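Local structure of RmpD (Hexulose-6-phosphate synthase) (Streptococcus mutans, 3EXR) at residues 79-85 with 104-108. The protein belongs to the orotidine 5'-phosphate decarboxylase/HUMPS family of TIM-barrel proteins. Residues are numbered along the deposited sequence.
Sequences AVRGADW and IEDIN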
loop_
_atom_site.group_PDB
_atom_site.type_symbol
_atom_site.label_atom_id
_atom_site.label_comp_id
_atom_site.label_asym_id
_atom_site.label_seq_id
_atom_site.Cartn_x
_atom_site.Cartn_y
_atom_site.Cartn_z
ATOM N N ALA A 79 -9.351 10.003 -7.511
ATOM C CA ALA A 79 -10.483 10.248 -8.422
ATOM C C ALA A 79 -10.478 11.692 -8.915
ATOM O O ALA A 79 -10.775 11.958 -10.082
ATOM C CB ALA A 79 -11.803 9.943 -7.731
ATOM N N VAL A 80 -10.130 12.645 -8.049
ATOM C CA VAL A 80 -10.086 14.034 -8.508
ATOM C C VAL A 80 -8.964 14.267 -9.521
ATOM O O VAL A 80 -9.040 15.196 -10.304
ATOM C CB VAL A 80 -10.003 15.048 -7.345
ATOM C CG1 VAL A 80 -11.208 14.922 -6.428
ATOM C CG2 VAL A 80 -8.707 14.915 -6.582
ATOM N N ARG A 81 -7.934 13.408 -9.513
ATOM C CA ARG A 81 -6.824 13.467 -10.489
ATOM C C ARG A 81 -7.242 12.847 -11.823
ATOM O O ARG A 81 -6.559 13.015 -12.825
ATOM C CB ARG A 81 -5.601 12.712 -9.946
ATOM C CG ARG A 81 -4.866 13.370 -8.787
ATOM C CD ARG A 81 -4.113 14.586 -9.232
ATOM N NE ARG A 81 -3.194 15.058 -8.204
ATOM C CZ ARG A 81 -2.502 16.190 -8.295
ATOM N NH1 ARG A 81 -2.670 16.988 -9.330
ATOM N NH2 ARG A 81 -1.646 16.532 -7.339
ATOM N N GLY A 82 -8.351 12.125 -11.813
ATOM C CA GLY A 82 -8.876 11.469 -13.020
ATOM C C GLY A 82 -8.849 9.935 -13.073
ATOM O O GLY A 82 -9.151 9.365 -14.121
ATOM N N ALA A 83 -8.504 9.250 -11.976
ATOM C CA ALA A 83 -8.538 7.785 -11.986
ATOM C C ALA A 83 -9.922 7.209 -12.227
ATOM O O ALA A 83 -10.941 7.745 -11.738
ATOM C CB ALA A 83 -7.978 7.203 -10.683
ATOM N N ASP A 84 -9.949 6.077 -12.936
ATOM C CA ASP A 84 -11.166 5.267 -13.047
ATOM C C ASP A 84 -11.237 4.158 -12.001
ATOM O O ASP A 84 -12.259 3.988 -11.322
ATOM C CB ASP A 84 -11.235 4.655 -14.446
ATOM C CG ASP A 84 -11.390 5.710 -15.532
ATOM O OD1 ASP A 84 -12.294 6.592 -15.425
ATOM O OD2 ASP A 84 -10.630 5.660 -16.515
ATOM N N TRP A 85 -10.143 3.408 -11.875
ATOM C CA TRP A 85 -10.052 2.279 -10.970
ATOM C C TRP A 85 -8.981 2.566 -9.951
ATOM O O TRP A 85 -7.981 3.169 -10.280
ATOM C CB TRP A 85 -9.682 0.997 -11.698
ATOM C CG TRP A 85 -10.670 0.597 -12.758
ATOM C CD1 TRP A 85 -11.944 1.054 -12.896
ATOM C CD2 TRP A 85 -10.452 -0.327 -13.832
ATOM N NE1 TRP A 85 -12.540 0.465 -13.985
ATOM C CE2 TRP A 85 -11.649 -0.388 -14.578
ATOM C CE3 TRP A 85 -9.362 -1.106 -14.241
ATOM C CZ2 TRP A 85 -11.787 -1.197 -15.704
ATOM C CZ3 TRP A 85 -9.492 -1.914 -15.377
ATOM C CH2 TRP A 85 -10.695 -1.943 -16.095
ATOM N N ILE A 104 -15.044 7.003 -4.942
ATOM C CA ILE A 104 -14.649 7.007 -6.337
ATOM C C ILE A 104 -15.893 7.101 -7.233
ATOM O O ILE A 104 -15.859 7.765 -8.255
ATOM C CB ILE A 104 -13.684 5.832 -6.722
ATOM C CG1 ILE A 104 -12.976 6.143 -8.046
ATOM C CG2 ILE A 104 -14.414 4.527 -6.747
ATOM C CD1 ILE A 104 -11.672 5.360 -8.246
ATOM N N GLU A 105 -16.989 6.471 -6.809
ATOM C CA GLU A 105 -18.278 6.569 -7.511
ATOM C C GLU A 105 -18.856 7.974 -7.451
ATOM O O GLU A 105 -19.495 8.425 -8.401
ATOM C CB GLU A 105 -19.296 5.594 -6.937
ATOM C CG GLU A 105 -19.077 4.165 -7.372
ATOM C CD GLU A 105 -20.059 3.204 -6.741
ATOM O OE1 GLU A 105 -20.958 3.647 -5.991
ATOM O OE2 GLU A 105 -19.904 2.001 -6.958
ATOM N N ASP A 106 -18.636 8.676 -6.343
ATOM C CA ASP A 106 -19.166 10.034 -6.209
ATOM C C ASP A 106 -18.559 10.977 -7.251
ATOM O O ASP A 106 -19.258 11.808 -7.836
ATOM C CB ASP A 106 -18.884 10.588 -4.815
ATOM C CG ASP A 106 -19.532 11.932 -4.597
ATOM O OD1 ASP A 106 -20.772 12.009 -4.720
ATOM O OD2 ASP A 106 -18.852 12.943 -4.332
ATOM N N ILE A 107 -17.257 10.840 -7.504
ATOM C CA ILE A 107 -16.568 11.697 -8.463
ATOM C C ILE A 107 -16.665 11.178 -9.909
ATOM O O ILE A 107 -16.767 11.962 -10.864
ATOM C CB ILE A 107 -15.083 11.909 -8.020
ATOM C CG1 ILE A 107 -15.004 12.926 -6.868
ATOM C CG2 ILE A 107 -14.202 12.333 -9.212
ATOM C CD1 ILE A 107 -15.546 14.301 -7.197
ATOM N N ASN A 108 -16.683 9.854 -10.042
ATOM C CA ASN A 108 -16.678 9.175 -11.323
ATOM C C ASN A 108 -17.793 8.106 -11.384
ATOM O O ASN A 108 -17.529 6.905 -11.302
ATOM C CB ASN A 108 -15.279 8.531 -11.517
ATOM C CG ASN A 108 -15.041 7.958 -12.937
ATOM O OD1 ASN A 108 -15.970 7.750 -13.761
ATOM N ND2 ASN A 108 -13.778 7.660 -13.209
#
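A small apolar cluster flanked by two hydrogen bonds from Asn108 joins the loop between helix 71-79 and strand 85-89 to the C-terminal end of the next helix, 94-107, on the N-terminal side of the barrel strands. Ala79 points into the seam, its CB 3.7 Å from CG2 of Ile107 and 4.0 Å from CG1 of Ile104; the CA atoms of Ala79 and Ile104 are 5.7 Å apart, a closeness the small methyl permits. At the outer margin, Val80 adds a looser contact to Ile107. Gly82, with positive phi in a Schellman motif after helix 71-79, turns the chain back toward the barrel. There Ile104 extends CD1 to within 3.4 Å of Asp84 O, while Asn108 ND2 donates hydrogen bonds to Ala83 O (3.2 Å) and Asp84 OD1 (2.9 Å). Asp84 OD2 forms salt bridges with Arg53 and Lys111, and Asn108 OD1 accepts from the backbone of Lys111. Such packing of successive helix ends and αβ loops around a closed parallel sheet is characteristic of the (βα)8 TIM barrel.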